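Local atomic coordinates of hydrolase, isochorismatase family (Pseudomonas putida, PDB entry 4L07), a protein that probably hydrolyses maleamate to maleate and ammonia, as a maleamate amidase of the isochorismatase hydrolase family. Residues A[22-28]-A[63-69]. Numbering follows the deposited sequence.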
# COMPACT_ATOMS: atom_id res chain seq x y z
N PRO A 22 20.35 -10.68 3.58
CA PRO A 22 19.91 -10.84 2.21
C PRO A 22 18.64 -11.67 2.07
O PRO A 22 18.39 -12.57 2.88
CB PRO A 22 21.07 -11.59 1.54
CG PRO A 22 22.19 -11.60 2.53
CD PRO A 22 21.53 -11.52 3.87
N ALA A 23 17.87 -11.38 1.02
CA ALA A 23 16.76 -12.21 0.59
C ALA A 23 16.72 -12.25 -0.94
O ALA A 23 17.10 -11.27 -1.60
CB ALA A 23 15.44 -11.70 1.15
N ILE A 24 16.29 -13.38 -1.48
CA ILE A 24 16.21 -13.57 -2.92
C ILE A 24 14.74 -13.49 -3.34
O ILE A 24 13.89 -14.20 -2.79
CB ILE A 24 16.80 -14.94 -3.35
CG1 ILE A 24 18.11 -15.27 -2.60
CG2 ILE A 24 16.93 -15.05 -4.88
CD1 ILE A 24 19.26 -14.29 -2.74
N ILE A 25 14.45 -12.64 -4.32
CA ILE A 25 13.11 -12.57 -4.91
C ILE A 25 13.19 -13.08 -6.34
O ILE A 25 13.91 -12.52 -7.16
CB ILE A 25 12.53 -11.14 -4.89
CG1 ILE A 25 12.65 -10.52 -3.49
CG2 ILE A 25 11.10 -11.14 -5.41
CD1 ILE A 25 12.48 -9.02 -3.46
N VAL A 26 12.45 -14.15 -6.63
CA VAL A 26 12.41 -14.73 -7.97
C VAL A 26 11.08 -14.35 -8.61
O VAL A 26 10.03 -14.90 -8.28
CB VAL A 26 12.58 -16.26 -7.93
CG1 VAL A 26 12.68 -16.84 -9.34
CG2 VAL A 26 13.82 -16.61 -7.13
N VAL A 27 11.14 -13.39 -9.53
CA VAL A 27 9.93 -12.79 -10.10
C VAL A 27 9.41 -13.54 -11.32
O VAL A 27 10.02 -13.52 -12.40
CB VAL A 27 10.18 -11.31 -10.49
CG1 VAL A 27 8.90 -10.68 -11.03
CG2 VAL A 27 10.71 -10.53 -9.31
N ASP A 28 8.27 -14.22 -11.15
CA ASP A 28 7.47 -14.76 -12.25
C ASP A 28 8.23 -15.70 -13.21
O ASP A 28 8.01 -15.65 -14.42
CB ASP A 28 6.82 -13.63 -13.07
CG ASP A 28 5.87 -12.77 -12.24
OD1 ASP A 28 5.50 -13.19 -11.12
OD2 ASP A 28 5.49 -11.68 -12.72
N PHE A 63 18.80 -17.75 4.36
CA PHE A 63 18.31 -16.45 3.94
C PHE A 63 16.99 -16.68 3.21
O PHE A 63 16.84 -17.68 2.51
CB PHE A 63 19.30 -15.76 2.99
CG PHE A 63 20.67 -15.56 3.57
CD1 PHE A 63 20.85 -15.25 4.91
CD2 PHE A 63 21.79 -15.66 2.74
CE1 PHE A 63 22.13 -15.07 5.44
CE2 PHE A 63 23.07 -15.46 3.26
CZ PHE A 63 23.23 -15.17 4.61
N PRO A 64 16.02 -15.75 3.38
CA PRO A 64 14.72 -15.94 2.72
C PRO A 64 14.82 -16.05 1.20
O PRO A 64 15.56 -15.30 0.56
CB PRO A 64 13.94 -14.69 3.12
CG PRO A 64 14.52 -14.33 4.45
CD PRO A 64 15.99 -14.62 4.32
N VAL A 65 14.09 -17.01 0.64
CA VAL A 65 13.96 -17.18 -0.81
C VAL A 65 12.48 -17.18 -1.13
O VAL A 65 11.75 -18.06 -0.67
CB VAL A 65 14.60 -18.50 -1.30
CG1 VAL A 65 14.25 -18.77 -2.77
CG2 VAL A 65 16.11 -18.49 -1.10
N ILE A 66 12.02 -16.19 -1.89
CA ILE A 66 10.59 -16.01 -2.17
C ILE A 66 10.33 -15.93 -3.68
O ILE A 66 10.95 -15.13 -4.38
CB ILE A 66 10.03 -14.75 -1.47
CG1 ILE A 66 10.23 -14.85 0.05
CG2 ILE A 66 8.54 -14.57 -1.78
CD1 ILE A 66 10.08 -13.53 0.78
N PHE A 67 9.43 -16.79 -4.16
CA PHE A 67 9.01 -16.80 -5.57
C PHE A 67 7.69 -16.06 -5.75
O PHE A 67 6.83 -16.12 -4.88
CB PHE A 67 8.82 -18.24 -6.05
CG PHE A 67 10.09 -19.05 -6.11
CD1 PHE A 67 10.64 -19.60 -4.95
CD2 PHE A 67 10.72 -19.27 -7.33
CE1 PHE A 67 11.81 -20.35 -5.01
CE2 PHE A 67 11.89 -20.02 -7.39
CZ PHE A 67 12.43 -20.56 -6.23
N THR A 68 7.54 -15.38 -6.88
CA THR A 68 6.27 -14.73 -7.22
C THR A 68 5.67 -15.32 -8.48
O THR A 68 6.38 -15.87 -9.33
CB THR A 68 6.42 -13.20 -7.38
OG1 THR A 68 6.99 -12.90 -8.66
CG2 THR A 68 7.32 -12.62 -6.30
N THR A 69 4.35 -15.22 -8.60
CA THR A 69 3.62 -15.64 -9.78
C THR A 69 2.42 -14.73 -9.96
O THR A 69 1.84 -14.24 -8.97
CB THR A 69 3.20 -17.14 -9.71
OG1 THR A 69 2.73 -17.59 -10.98
CG2 THR A 69 2.11 -17.36 -8.66
O HOH W 1 8.87 -17.12 -9.75
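Strands 22-27 and 65-70 pair in parallel at the heart of the isochorismatase-fold sheet, joined by a beta-alpha-beta crossover through helix 45-60. Four nearly straight backbone bonds hold them. Ile-24 N reaches Pro-64 O, and Ile-24 O accepts Ile-66 N at 2.9 Å. Val-26 N then meets Ile-66 O, and Val-26 O takes Thr-68 N. Beyond these the bonding weakens: Asp-28 N to Thr-68 O is a weak, bent bond, and a water donates to both Val-26 O and Thr-68 O.

At the start, the Pro-22 ring lies over the Phe-63 ring, with CD 3.9 Å from the ring centroid, a CH-pi contact. An alanine in place of Phe-63 would probably leave Pro-22 CG and CD without their aromatic cover at this end of the pair. Val-26 and Phe-67 lie side by side. Val-26 CB comes 3.6 Å from Phe-67 CD2. With CG1 anti to the backbone N (chi1 -174°), Val-26 turns both methyls against the Phe-67 ring, CG1 at CD2 and CE2 and CG2 over one face, toward the rim.

At the C-terminal end, Thr-68 OG1 donates to Asp-28 OD1 at 2.9 Å, from above the carboxylate plane. Asp-28 OD2 forms a salt bridge with Lys-116, so both carboxylate oxygens have partners. A sulfate ion, probably from the crystallisation liquor, is bound about 5 Å from the Asp-28 side chain and may mark a pocket.

Ile-24 and Val-26 pack on helix 45-60. Strand 138-144 pairs with the far side of strand 22-27, and strand 112-116 flanks strand 65-70.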